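Local coordinates for protein putative polyketide synthase (Brevibacillus brevis, PDB 5HU7) that probably catalyses the dehydration of beta-hydroxyacyl intermediates bound to acyl carrier protein during polyketide assembly by a trans-AT polyketide synthase, at residues K18-S21 with L26-S29; G100-D105 with A110-S115; E139-D144 with E248-H253; I53-M58 with V82-P87; M39-H42 with Q47-F50. One frame throughout, in Å; residues are numbered along the deposited sequence.

Contact 1: K18-S21 with L26-S29; sequences KNTS and LRYS
Thr20 meets Ser29 and Arg27 across a small beta hairpin, strands 18-19 and 26-32, which lies at one end of the strand order in a hot-dog-type dehydratase domain. Thr20 OG1 sits 2.7 Å from Ser29 OG in a hydrogen bond that either hydroxyl could donate, and Ser29 OG is also bonded to His98 of strand 95-105. The methyl of Thr20 backs this up, with CG2 packed 3.7 Å from Ser29 CB. Arg27 leaves its backbone with CG wedged between N and the carbonyl carbon (chi1 72°), then runs extended to NE. That course takes Arg27 NE past the threonine hydroxyl, where it makes a weak, bent bond of 3.2 Å to Thr20 OG1. The guanidinium finds its stronger partner further on, through NH1, at Tyr114 OH. Backbone bonds fix the register: Lys18 and Ser29 form a hydrogen-bonded antiparallel pair, and Thr20 N reaches Arg27 O at 2.9 Å. Beyond Thr20 the ladder gives way to side-chain bonding, as Ser21 OG takes the N-H of Arg27 at 2.9 Å. The turn lies in the dimer interface, where Asn19 ND2 bonds Ser21 O of the second subunit. Asn19 OD1 closes an Asx turn by accepting two donors of Ser21, the backbone N at 3.0 Å and OG at 2.7 Å.

Contact 2: G100-D105 with A110-S115; sequences GIYPED and AYKIYS
Tyr102 and Lys112 make the main side-chain contact of this antiparallel hairpin, on the face they share with Ala110. The aliphatic part of the lysine packs against the ring, with Lys112 CG 3.7 Å from Tyr102 CE1. The chain then bends at chi3 and chi4 and brings Lys112 NZ over the face of Tyr102, 4.8 Å from the ring centroid and 24° off the normal, a cation-pi contact. Tyr102 lies back along its own strand, and its OH comes 3.7 Å from Tyr114 CE1. Gly100, two residues earlier, has no side chain in the way, and its CA is 3.8 Å from Tyr102 OH. Behind the side chains, two hydrogen-bonded pairs set the register, Gly100 with Lys112 and Tyr102 with Ala110. The second pair is nearly straight, with Ala110 N to Tyr102 O at 2.8 Å and 174° at the hydrogen. Between them Ile101 and Tyr111 point to the other face, where Ile101 CD1 rests 3.8 Å from Tyr111 CB. Toward the turn Glu104 and Asp105 form a classic beta bulge. Further out, Tyr114 OH bonds Glu25 and Arg27. The hairpin lies between strand 26-32, which pairs with Ile101, and strand 125-135, which pairs with Tyr111, while the Ile101-Tyr111 face packs on helix 52-65 through Ala62 and Ala59.

Contact 3: E139-D144 with E248-H253; sequences EVPTLD and EIYENH
Tyr250 packs against Val140 and Pro141, and its side chain can be followed outward from the backbone. CB touches both methyls of the valine, with Val140 CG1 and CG2 each 3.9 Å from Tyr250 CB. CG anti to the carbonyl carbon (chi1 -56°) sends the ring onward under the proline. There Pro141 CD sits over one face, 3.8 Å from the centroid of the Tyr250 ring and 15° off its normal, a CH-pi contact. Its nearest ring atom is Tyr250 CZ, 3.7 Å from Pro141 CD. The opposite face carries the backbone oxygen of Glu248, displaced toward the rim. At the tip, Pro141 CG lies 3.9 Å from Tyr250 OH, and the hydroxyl turns back to its own segment, donating to Glu248 OE1 at 2.7 Å on the anti lone pair of that oxygen. The other carboxylate oxygen, Glu248 OE2, forms a salt bridge with Arg78, and Phe137 meets the Tyr250 ring edge-to-face. The contact joins the linker after strand 125-135 to the end of strand 241-249, at the surface. Between the two segments the attraction is apolar and CH-pi, so it depends on shape, while the bond to Glu248 OE1 gives the hydroxyl a partner on its own segment and tethers the tip of the ring.

Contact 4: I53-M58 with V82-P87; sequences IAYLEM and VATDDP
Tyr55 and Leu56 of helix 52-65, the central helix of a hot-dog fold, pack onto Val82 and Thr84 of strand 76-84. Tyr55 contributes the largest share of the surface. Its side chain meets Thr84 at about a right angle, and both branches of the threonine lie against the ring. The methyl is over the outer part of one face: Thr84 CG2 is 4.0 Å from the ring centroid, 24° off the normal, with Tyr55 CZ the closest ring atom at 3.7 Å. The hydroxyl sits nearer the root of the ring, with Thr84 OG1 3.9 Å from Tyr55 CG. This division follows from the threonine torsion, which sets CG2 anti to the backbone N and leaves OG1 beside it (chi1 -68°). OG1 is not left without a polar partner in this buried place, since it bonds the hydroxyl of Ser128 on strand 125-135. One helix position on, Leu56 reaches down with a single branch, and its CD2 touches Val82 CG1 at 3.9 Å. Phe242 of strand 241-249 packs on Tyr55, Val82 and Thr84 alike, so the same cluster links the helix to two adjacent strands. The tyrosine hydroxyl passes beyond the strand to the turn that follows, where it is hydrogen-bonded to the backbone N of Leu88. There Tyr55 OH also rests 3.7 Å from Pro87 CA.

Contact 5: M39-H42 with Q47-F50; sequences MADH and QRFF
Met39 and Phe50 form the buried, close side of this contact, and Arg48 with Asp41 the looser, outer one. The methionine chain bends at chi2 and chi3, bringing its end against the phenylalanine ring. Met39 SD is 3.6 Å from Phe50 CE1 and CE lies 3.8 Å from the same carbon. The sulfur stands oblique to the ring, with Met39 SD 4.7 Å from the Phe50 centroid, a Met-aromatic contact. Arg48 spans the gap between the segments with a chain extended from CG to NE, and its guanidinium puts an edge to the backbone of Met39. Arg48 NH2 donates to Met39 O at 3.0 Å and 166°; the oxygen lies near the guanidinium plane, although the donor stands above the carbonyl plane. Weak bonds to Gly34 O and Gly46 O add to the hold on this group. Asp41 gives charge rather than direction: its OD2 is 4.0 Å from Arg48 NE, well out of the guanidinium plane, so the salt bridge is long and no N-H points at the acid. The chain bridging the segments belongs to the HxxxGxxxxP signature of polyketide synthase dehydratases, which His42 opens. Strand 48-49 pairs with strand 89-90, whose Val90 touches both Met39 and Phe50, and the Phe50 ring meets Tyr55 of helix 52-65 edge-to-face.

Along the chain the order is contact 1, contact 5, contact 4, contact 2, with contact 3 spanning the later part. The first four lie in the first half of the dehydratase region and contact 3 in the second, consistent with a double hot-dog fold. Contacts 1 and 2 are neighbouring hairpins, centres 12 Å apart, joined through paired strands 26-32 and 95-105. Contact 2 also touches contact 4, as Ile113 and Tyr111 pack on Tyr55 and Val82, and contact 5 leads straight into the same helix, 52-65. Contact 3 stands apart, about 22 Å from contact 4 between centres, yet strands 241-249 and 76-84 are neighbours, so the two halves join side by side.

Contact 1: K18-S21 with L26-S29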
# COMPACT_ATOMS: atom_id res chain seq x y z
N LYS A 18 -1.00 -5.65 -1.91
CA LYS A 18 -0.35 -4.34 -1.78
C LYS A 18 -1.22 -3.20 -2.18
O LYS A 18 -2.04 -3.33 -3.07
CB LYS A 18 0.91 -4.27 -2.69
CG LYS A 18 2.13 -5.02 -2.20
CD LYS A 18 2.68 -4.43 -0.89
CE LYS A 18 4.09 -4.87 -0.55
NZ LYS A 18 4.17 -6.33 -0.26
N ASN A 19 -0.90 -2.04 -1.63
CA ASN A 19 -1.55 -0.79 -1.97
C ASN A 19 -0.67 -0.23 -3.07
O ASN A 19 0.49 0.03 -2.81
CB ASN A 19 -1.60 0.14 -0.78
CG ASN A 19 -2.31 1.42 -1.07
OD1 ASN A 19 -2.32 1.90 -2.19
ND2 ASN A 19 -2.93 2.01 -0.07
N THR A 20 -1.21 -0.08 -4.29
CA THR A 20 -0.43 0.44 -5.41
C THR A 20 -1.05 1.74 -5.93
O THR A 20 -0.94 2.05 -7.12
CB THR A 20 -0.34 -0.61 -6.53
OG1 THR A 20 -1.66 -0.87 -7.02
CG2 THR A 20 0.35 -1.84 -6.09
N SER A 21 -1.65 2.52 -5.04
CA SER A 21 -2.25 3.79 -5.41
C SER A 21 -1.22 4.74 -5.97
O SER A 21 -0.08 4.71 -5.54
CB SER A 21 -2.88 4.45 -4.19
OG SER A 21 -3.84 3.56 -3.65
N LEU A 26 -6.61 5.35 -6.73
CA LEU A 26 -6.53 4.71 -5.39
C LEU A 26 -6.79 3.22 -5.68
O LEU A 26 -7.89 2.88 -6.13
CB LEU A 26 -7.62 5.23 -4.42
CG LEU A 26 -7.80 4.50 -3.07
CD1 LEU A 26 -6.63 4.65 -2.17
CD2 LEU A 26 -8.97 5.07 -2.31
N ARG A 27 -5.77 2.35 -5.49
CA ARG A 27 -5.96 0.93 -5.81
C ARG A 27 -5.06 -0.03 -5.06
O ARG A 27 -4.07 0.34 -4.48
CB ARG A 27 -5.82 0.68 -7.32
CG ARG A 27 -4.41 0.79 -7.83
CD ARG A 27 -4.28 0.31 -9.26
NE ARG A 27 -2.90 0.32 -9.73
CZ ARG A 27 -2.51 0.07 -10.98
NH1 ARG A 27 -3.41 -0.23 -11.92
NH2 ARG A 27 -1.22 0.10 -11.30
N TYR A 28 -5.46 -1.29 -5.10
CA TYR A 28 -4.74 -2.39 -4.48
C TYR A 28 -4.46 -3.43 -5.55
O TYR A 28 -5.21 -3.54 -6.52
CB TYR A 28 -5.55 -2.95 -3.30
CG TYR A 28 -5.96 -1.88 -2.31
CD1 TYR A 28 -7.09 -1.10 -2.53
CD2 TYR A 28 -5.13 -1.55 -1.24
CE1 TYR A 28 -7.40 -0.02 -1.69
CE2 TYR A 28 -5.47 -0.52 -0.36
CZ TYR A 28 -6.62 0.22 -0.57
OH TYR A 28 -6.96 1.28 0.23
N SER A 29 -3.32 -4.12 -5.45
CA SER A 29 -2.93 -5.13 -6.44
C SER A 29 -2.52 -6.39 -5.77
O SER A 29 -1.89 -6.36 -4.71
CB SER A 29 -1.80 -4.62 -7.34
OG SER A 29 -2.13 -3.34 -7.87

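Contact 2: G100-D105 with A110-S115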
# COMPACT_ATOMS: atom_id res chain seq x y z
N GLY A 100 -9.74 -1.11 -7.79
CA GLY A 100 -9.76 0.33 -7.75
C GLY A 100 -10.95 0.78 -6.94
O GLY A 100 -11.99 0.11 -6.94
N ILE A 101 -10.80 1.90 -6.22
CA ILE A 101 -11.87 2.51 -5.44
C ILE A 101 -12.04 3.93 -6.01
O ILE A 101 -11.05 4.63 -6.16
CB ILE A 101 -11.54 2.54 -3.94
CG1 ILE A 101 -11.24 1.14 -3.36
CG2 ILE A 101 -12.68 3.24 -3.17
CD1 ILE A 101 -12.36 0.17 -3.37
N TYR A 102 -13.27 4.33 -6.39
CA TYR A 102 -13.58 5.61 -7.03
C TYR A 102 -14.76 6.31 -6.30
O TYR A 102 -15.66 5.64 -5.77
CB TYR A 102 -14.01 5.38 -8.50
CG TYR A 102 -13.15 4.39 -9.25
CD1 TYR A 102 -13.44 3.03 -9.21
CD2 TYR A 102 -12.05 4.80 -9.99
CE1 TYR A 102 -12.61 2.10 -9.81
CE2 TYR A 102 -11.20 3.88 -10.60
CZ TYR A 102 -11.50 2.53 -10.54
OH TYR A 102 -10.72 1.60 -11.17
N PRO A 103 -14.86 7.64 -6.45
CA PRO A 103 -16.01 8.36 -5.84
C PRO A 103 -17.32 8.07 -6.54
O PRO A 103 -17.29 7.76 -7.73
CB PRO A 103 -15.65 9.83 -6.01
CG PRO A 103 -14.61 9.88 -7.05
CD PRO A 103 -13.92 8.57 -7.12
N GLU A 104 -18.44 8.07 -5.80
CA GLU A 104 -19.76 7.89 -6.40
C GLU A 104 -20.68 8.99 -5.95
O GLU A 104 -21.32 9.59 -6.80
CB GLU A 104 -20.40 6.54 -6.06
CG GLU A 104 -21.70 6.26 -6.82
CD GLU A 104 -21.61 6.04 -8.32
OE1 GLU A 104 -20.49 6.08 -8.89
OE2 GLU A 104 -22.68 5.85 -8.94
N ASP A 105 -20.82 9.18 -4.62
CA ASP A 105 -21.66 10.18 -3.99
C ASP A 105 -21.02 10.51 -2.62
O ASP A 105 -19.98 9.94 -2.27
CB ASP A 105 -23.09 9.64 -3.83
CG ASP A 105 -24.21 10.66 -3.99
OD1 ASP A 105 -23.98 11.86 -3.66
OD2 ASP A 105 -25.35 10.24 -4.34
N ALA A 110 -17.54 3.58 -5.30
CA ALA A 110 -17.64 2.57 -6.35
C ALA A 110 -16.36 1.76 -6.34
O ALA A 110 -15.29 2.26 -5.99
CB ALA A 110 -17.84 3.24 -7.69
N TYR A 111 -16.46 0.49 -6.68
CA TYR A 111 -15.25 -0.32 -6.81
C TYR A 111 -15.25 -1.08 -8.11
O TYR A 111 -16.30 -1.34 -8.68
CB TYR A 111 -15.04 -1.27 -5.62
CG TYR A 111 -15.91 -2.50 -5.63
CD1 TYR A 111 -15.54 -3.63 -6.34
CD2 TYR A 111 -17.10 -2.53 -4.93
CE1 TYR A 111 -16.39 -4.72 -6.45
CE2 TYR A 111 -17.96 -3.63 -5.00
CZ TYR A 111 -17.58 -4.74 -5.74
OH TYR A 111 -18.43 -5.81 -5.78
N LYS A 112 -14.06 -1.44 -8.57
CA LYS A 112 -13.88 -2.27 -9.76
C LYS A 112 -12.76 -3.21 -9.53
O LYS A 112 -11.68 -2.78 -9.15
CB LYS A 112 -13.54 -1.47 -11.00
CG LYS A 112 -14.61 -0.56 -11.49
CD LYS A 112 -14.45 -0.27 -13.00
CE LYS A 112 -14.20 1.17 -13.32
NZ LYS A 112 -15.43 1.96 -13.31
N ILE A 113 -12.95 -4.47 -9.88
CA ILE A 113 -11.92 -5.49 -9.82
C ILE A 113 -11.57 -5.69 -11.27
O ILE A 113 -12.45 -5.94 -12.08
CB ILE A 113 -12.38 -6.78 -9.11
CG1 ILE A 113 -12.64 -6.50 -7.62
CG2 ILE A 113 -11.33 -7.89 -9.27
CD1 ILE A 113 -13.42 -7.63 -6.82
N TYR A 114 -10.31 -5.55 -11.62
CA TYR A 114 -9.92 -5.63 -13.02
C TYR A 114 -8.50 -6.13 -13.17
O TYR A 114 -7.73 -6.10 -12.22
CB TYR A 114 -10.09 -4.23 -13.67
CG TYR A 114 -9.13 -3.18 -13.16
CD1 TYR A 114 -9.47 -2.35 -12.11
CD2 TYR A 114 -7.91 -2.97 -13.80
CE1 TYR A 114 -8.58 -1.38 -11.64
CE2 TYR A 114 -7.03 -1.98 -13.35
CZ TYR A 114 -7.36 -1.19 -12.28
OH TYR A 114 -6.46 -0.24 -11.85
N SER A 115 -8.16 -6.57 -14.37
CA SER A 115 -6.82 -7.09 -14.68
C SER A 115 -6.43 -6.78 -16.11
O SER A 115 -7.25 -6.31 -16.89
CB SER A 115 -6.76 -8.59 -14.44
OG SER A 115 -7.43 -9.33 -15.44

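Contact 3: E139-D144 with E248-H253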
# COMPACT_ATOMS: atom_id res chain seq x y z
N GLU A 139 -30.45 -2.00 13.83
CA GLU A 139 -31.14 -3.21 14.23
C GLU A 139 -30.59 -4.40 13.47
O GLU A 139 -30.94 -4.59 12.31
CB GLU A 139 -32.65 -3.02 13.99
CG GLU A 139 -33.52 -3.94 14.84
CD GLU A 139 -35.02 -3.72 14.66
OE1 GLU A 139 -35.44 -3.41 13.53
OE2 GLU A 139 -35.76 -3.85 15.66
N VAL A 140 -29.68 -5.17 14.10
CA VAL A 140 -29.09 -6.37 13.46
C VAL A 140 -30.16 -7.48 13.50
O VAL A 140 -30.72 -7.73 14.56
CB VAL A 140 -27.76 -6.80 14.14
CG1 VAL A 140 -27.28 -8.17 13.66
CG2 VAL A 140 -26.69 -5.74 13.90
N PRO A 141 -30.52 -8.09 12.35
CA PRO A 141 -31.58 -9.10 12.37
C PRO A 141 -31.15 -10.45 12.94
O PRO A 141 -29.96 -10.74 13.12
CB PRO A 141 -32.03 -9.18 10.91
CG PRO A 141 -30.85 -8.81 10.13
CD PRO A 141 -29.98 -7.92 10.98
N THR A 142 -32.13 -11.25 13.29
CA THR A 142 -31.94 -12.57 13.88
C THR A 142 -32.86 -13.58 13.26
O THR A 142 -33.86 -13.24 12.63
CB THR A 142 -32.23 -12.52 15.39
OG1 THR A 142 -33.60 -12.15 15.54
CG2 THR A 142 -31.36 -11.53 16.14
N LEU A 143 -32.55 -14.84 13.49
CA LEU A 143 -33.36 -15.98 13.05
C LEU A 143 -33.75 -16.74 14.28
O LEU A 143 -32.96 -16.84 15.21
CB LEU A 143 -32.54 -16.90 12.14
CG LEU A 143 -32.06 -16.31 10.82
CD1 LEU A 143 -31.37 -17.37 9.99
CD2 LEU A 143 -33.22 -15.72 10.01
N ASP A 144 -34.98 -17.25 14.29
CA ASP A 144 -35.48 -18.09 15.36
C ASP A 144 -35.17 -19.51 14.83
O ASP A 144 -35.95 -20.07 14.06
CB ASP A 144 -36.98 -17.83 15.58
CG ASP A 144 -37.61 -18.57 16.76
OD1 ASP A 144 -36.89 -19.30 17.47
OD2 ASP A 144 -38.83 -18.38 16.98
N GLU A 248 -25.31 -6.96 3.19
CA GLU A 248 -25.11 -6.23 4.42
C GLU A 248 -24.24 -7.08 5.33
O GLU A 248 -24.50 -8.25 5.47
CB GLU A 248 -26.46 -5.86 5.05
CG GLU A 248 -27.13 -4.71 4.30
CD GLU A 248 -28.48 -4.26 4.80
OE1 GLU A 248 -29.01 -4.89 5.74
OE2 GLU A 248 -28.98 -3.22 4.31
N ILE A 249 -23.17 -6.52 5.87
CA ILE A 249 -22.26 -7.20 6.79
C ILE A 249 -22.46 -6.49 8.14
O ILE A 249 -22.15 -5.31 8.25
CB ILE A 249 -20.80 -7.16 6.30
CG1 ILE A 249 -20.67 -7.70 4.86
CG2 ILE A 249 -19.91 -7.97 7.26
CD1 ILE A 249 -19.27 -7.47 4.23
N TYR A 250 -23.04 -7.19 9.13
CA TYR A 250 -23.41 -6.61 10.43
C TYR A 250 -22.31 -6.59 11.48
O TYR A 250 -22.40 -5.82 12.44
CB TYR A 250 -24.64 -7.32 10.97
CG TYR A 250 -25.79 -7.27 9.99
CD1 TYR A 250 -26.37 -6.07 9.64
CD2 TYR A 250 -26.21 -8.42 9.33
CE1 TYR A 250 -27.40 -6.01 8.70
CE2 TYR A 250 -27.23 -8.37 8.38
CZ TYR A 250 -27.84 -7.17 8.09
OH TYR A 250 -28.85 -7.15 7.16
N GLU A 251 -21.27 -7.41 11.32
CA GLU A 251 -20.12 -7.42 12.22
C GLU A 251 -18.89 -7.93 11.47
O GLU A 251 -19.03 -8.65 10.48
CB GLU A 251 -20.39 -8.31 13.46
CG GLU A 251 -20.58 -9.79 13.14
CD GLU A 251 -21.29 -10.61 14.20
OE1 GLU A 251 -20.80 -11.72 14.49
OE2 GLU A 251 -22.38 -10.20 14.65
N ASN A 252 -17.72 -7.61 11.97
CA ASN A 252 -16.46 -8.08 11.41
C ASN A 252 -16.26 -9.48 11.98
O ASN A 252 -16.74 -9.77 13.08
CB ASN A 252 -15.30 -7.15 11.84
CG ASN A 252 -15.53 -5.66 11.57
OD1 ASN A 252 -15.36 -5.16 10.45
ND2 ASN A 252 -15.96 -4.92 12.60
N HIS A 253 -15.55 -10.35 11.26
CA HIS A 253 -15.28 -11.71 11.75
C HIS A 253 -16.55 -12.45 12.23
O HIS A 253 -16.58 -12.93 13.37
CB HIS A 253 -14.23 -11.66 12.91
CG HIS A 253 -13.20 -10.60 12.75
ND1 HIS A 253 -12.93 -9.70 13.77
CD2 HIS A 253 -12.48 -10.25 11.67
CE1 HIS A 253 -12.02 -8.87 13.29
NE2 HIS A 253 -11.71 -9.17 12.03

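Contact 4: I53-M58 with V82-P87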
# COMPACT_ATOMS: atom_id res chain seq x y z
N ILE A 53 -17.43 -15.76 -4.05
CA ILE A 53 -17.19 -15.06 -2.78
C ILE A 53 -15.86 -14.32 -2.71
O ILE A 53 -15.73 -13.34 -1.96
CB ILE A 53 -17.35 -15.98 -1.55
CG1 ILE A 53 -16.44 -17.26 -1.70
CG2 ILE A 53 -18.85 -16.30 -1.34
CD1 ILE A 53 -16.26 -18.05 -0.51
N ALA A 54 -14.87 -14.77 -3.46
CA ALA A 54 -13.57 -14.11 -3.43
C ALA A 54 -13.67 -12.69 -3.96
O ALA A 54 -13.00 -11.80 -3.44
CB ALA A 54 -12.57 -14.91 -4.21
N TYR A 55 -14.60 -12.43 -4.92
CA TYR A 55 -14.83 -11.09 -5.45
C TYR A 55 -15.41 -10.17 -4.38
O TYR A 55 -15.06 -9.00 -4.34
CB TYR A 55 -15.83 -11.14 -6.62
CG TYR A 55 -15.32 -11.81 -7.87
CD1 TYR A 55 -14.46 -11.14 -8.75
CD2 TYR A 55 -15.79 -13.06 -8.25
CE1 TYR A 55 -14.09 -11.71 -9.98
CE2 TYR A 55 -15.41 -13.64 -9.46
CZ TYR A 55 -14.59 -12.95 -10.33
OH TYR A 55 -14.25 -13.50 -11.53
N LEU A 56 -16.31 -10.69 -3.53
CA LEU A 56 -16.94 -9.90 -2.48
C LEU A 56 -16.00 -9.61 -1.35
O LEU A 56 -15.96 -8.49 -0.84
CB LEU A 56 -18.16 -10.63 -1.96
CG LEU A 56 -19.25 -10.99 -2.98
CD1 LEU A 56 -20.31 -11.85 -2.32
CD2 LEU A 56 -19.86 -9.77 -3.58
N GLU A 57 -15.26 -10.62 -0.94
CA GLU A 57 -14.23 -10.54 0.11
C GLU A 57 -13.09 -9.56 -0.28
O GLU A 57 -12.69 -8.75 0.55
CB GLU A 57 -13.68 -11.94 0.39
CG GLU A 57 -12.71 -12.06 1.53
CD GLU A 57 -13.15 -11.45 2.84
OE1 GLU A 57 -14.35 -11.59 3.17
OE2 GLU A 57 -12.32 -10.82 3.53
N MET A 58 -12.62 -9.62 -1.54
CA MET A 58 -11.58 -8.72 -2.06
C MET A 58 -12.06 -7.26 -2.07
O MET A 58 -11.37 -6.38 -1.60
CB MET A 58 -11.13 -9.14 -3.47
CG MET A 58 -9.81 -8.54 -3.88
SD MET A 58 -9.35 -8.74 -5.62
CE MET A 58 -9.23 -10.35 -5.74
N VAL A 82 -23.99 -5.21 -7.13
CA VAL A 82 -22.77 -5.95 -7.45
C VAL A 82 -23.00 -6.81 -8.70
O VAL A 82 -24.05 -7.45 -8.83
CB VAL A 82 -22.27 -6.80 -6.26
CG1 VAL A 82 -21.05 -7.61 -6.64
CG2 VAL A 82 -21.99 -5.93 -5.03
N ALA A 83 -22.02 -6.83 -9.60
CA ALA A 83 -22.14 -7.59 -10.84
C ALA A 83 -20.80 -8.08 -11.30
O ALA A 83 -19.88 -7.29 -11.41
CB ALA A 83 -22.79 -6.72 -11.92
N THR A 84 -20.65 -9.41 -11.44
CA THR A 84 -19.47 -10.05 -12.01
C THR A 84 -19.90 -10.51 -13.38
O THR A 84 -20.55 -11.54 -13.47
CB THR A 84 -18.93 -11.18 -11.12
OG1 THR A 84 -18.41 -10.59 -9.92
CG2 THR A 84 -17.85 -12.00 -11.82
N ASP A 85 -19.58 -9.73 -14.42
CA ASP A 85 -19.98 -9.93 -15.83
C ASP A 85 -18.96 -10.71 -16.67
O ASP A 85 -19.37 -11.42 -17.59
CB ASP A 85 -20.19 -8.54 -16.54
CG ASP A 85 -19.49 -7.30 -15.93
OD1 ASP A 85 -19.59 -7.09 -14.70
OD2 ASP A 85 -18.72 -6.62 -16.67
N ASP A 86 -17.66 -10.43 -16.47
CA ASP A 86 -16.59 -11.04 -17.25
C ASP A 86 -15.70 -11.78 -16.29
O ASP A 86 -14.91 -11.15 -15.61
CB ASP A 86 -15.84 -9.95 -18.03
CG ASP A 86 -15.05 -10.45 -19.24
OD1 ASP A 86 -14.80 -11.68 -19.32
OD2 ASP A 86 -14.72 -9.62 -20.11
N PRO A 87 -15.84 -13.12 -16.15
CA PRO A 87 -15.06 -13.84 -15.12
C PRO A 87 -13.54 -13.80 -15.24
O PRO A 87 -12.97 -13.95 -16.33
CB PRO A 87 -15.57 -15.28 -15.22
CG PRO A 87 -16.84 -15.20 -15.92
CD PRO A 87 -16.78 -14.03 -16.83

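Contact 5: M39-H42 with Q47-F50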
# COMPACT_ATOMS: atom_id res chain seq x y z
N MET A 39 -8.35 -19.69 -3.56
CA MET A 39 -8.11 -20.44 -4.79
C MET A 39 -8.03 -21.93 -4.50
O MET A 39 -8.18 -22.73 -5.42
CB MET A 39 -6.77 -20.03 -5.45
CG MET A 39 -6.42 -18.57 -5.35
SD MET A 39 -7.63 -17.54 -6.16
CE MET A 39 -6.87 -17.39 -7.59
N ALA A 40 -7.67 -22.29 -3.22
CA ALA A 40 -7.48 -23.66 -2.69
C ALA A 40 -8.42 -24.69 -3.29
O ALA A 40 -9.64 -24.63 -3.06
CB ALA A 40 -7.62 -23.66 -1.17
N ASP A 41 -7.85 -25.61 -4.08
CA ASP A 41 -8.59 -26.63 -4.79
C ASP A 41 -7.96 -28.02 -4.67
O ASP A 41 -6.75 -28.15 -4.45
CB ASP A 41 -8.68 -26.23 -6.26
CG ASP A 41 -9.79 -26.93 -7.01
OD1 ASP A 41 -9.61 -28.12 -7.35
OD2 ASP A 41 -10.79 -26.26 -7.34
N HIS A 42 -8.81 -29.05 -4.82
CA HIS A 42 -8.42 -30.46 -4.80
C HIS A 42 -7.23 -30.81 -5.74
O HIS A 42 -7.30 -30.59 -6.95
CB HIS A 42 -9.63 -31.40 -5.09
CG HIS A 42 -10.53 -30.94 -6.21
ND1 HIS A 42 -10.20 -31.15 -7.54
CD2 HIS A 42 -11.73 -30.30 -6.15
CE1 HIS A 42 -11.20 -30.63 -8.25
NE2 HIS A 42 -12.14 -30.10 -7.45
N GLN A 47 -6.71 -24.23 -15.28
CA GLN A 47 -7.53 -23.06 -15.46
C GLN A 47 -8.91 -23.21 -14.85
O GLN A 47 -9.52 -24.29 -14.92
CB GLN A 47 -7.68 -22.66 -16.93
CG GLN A 47 -8.13 -21.20 -17.08
CD GLN A 47 -8.00 -20.67 -18.48
OE1 GLN A 47 -7.35 -19.64 -18.72
NE2 GLN A 47 -8.72 -21.27 -19.42
N ARG A 48 -9.44 -22.11 -14.30
CA ARG A 48 -10.74 -22.09 -13.67
C ARG A 48 -11.18 -20.67 -13.32
O ARG A 48 -10.39 -19.76 -13.26
CB ARG A 48 -10.77 -22.98 -12.41
CG ARG A 48 -9.81 -22.55 -11.33
CD ARG A 48 -9.79 -23.59 -10.26
NE ARG A 48 -8.93 -23.25 -9.14
CZ ARG A 48 -7.60 -23.24 -9.17
NH1 ARG A 48 -6.95 -23.52 -10.30
NH2 ARG A 48 -6.90 -22.94 -8.09
N PHE A 49 -12.44 -20.53 -13.03
CA PHE A 49 -13.07 -19.27 -12.67
C PHE A 49 -12.65 -18.86 -11.28
O PHE A 49 -12.59 -19.71 -10.39
CB PHE A 49 -14.62 -19.39 -12.69
CG PHE A 49 -15.21 -19.68 -14.05
CD1 PHE A 49 -14.90 -18.88 -15.15
CD2 PHE A 49 -16.10 -20.74 -14.23
CE1 PHE A 49 -15.45 -19.16 -16.41
CE2 PHE A 49 -16.63 -21.01 -15.49
CZ PHE A 49 -16.29 -20.23 -16.58
N PHE A 50 -12.38 -17.56 -11.08
CA PHE A 50 -12.08 -17.02 -9.75
C PHE A 50 -13.30 -17.29 -8.86
O PHE A 50 -14.41 -17.09 -9.33
CB PHE A 50 -11.83 -15.51 -9.82
CG PHE A 50 -11.23 -14.89 -8.58
CD1 PHE A 50 -9.90 -15.13 -8.24
CD2 PHE A 50 -11.92 -13.93 -7.86
CE1 PHE A 50 -9.33 -14.52 -7.13
CE2 PHE A 50 -11.32 -13.27 -6.79
CZ PHE A 50 -10.04 -13.57 -6.43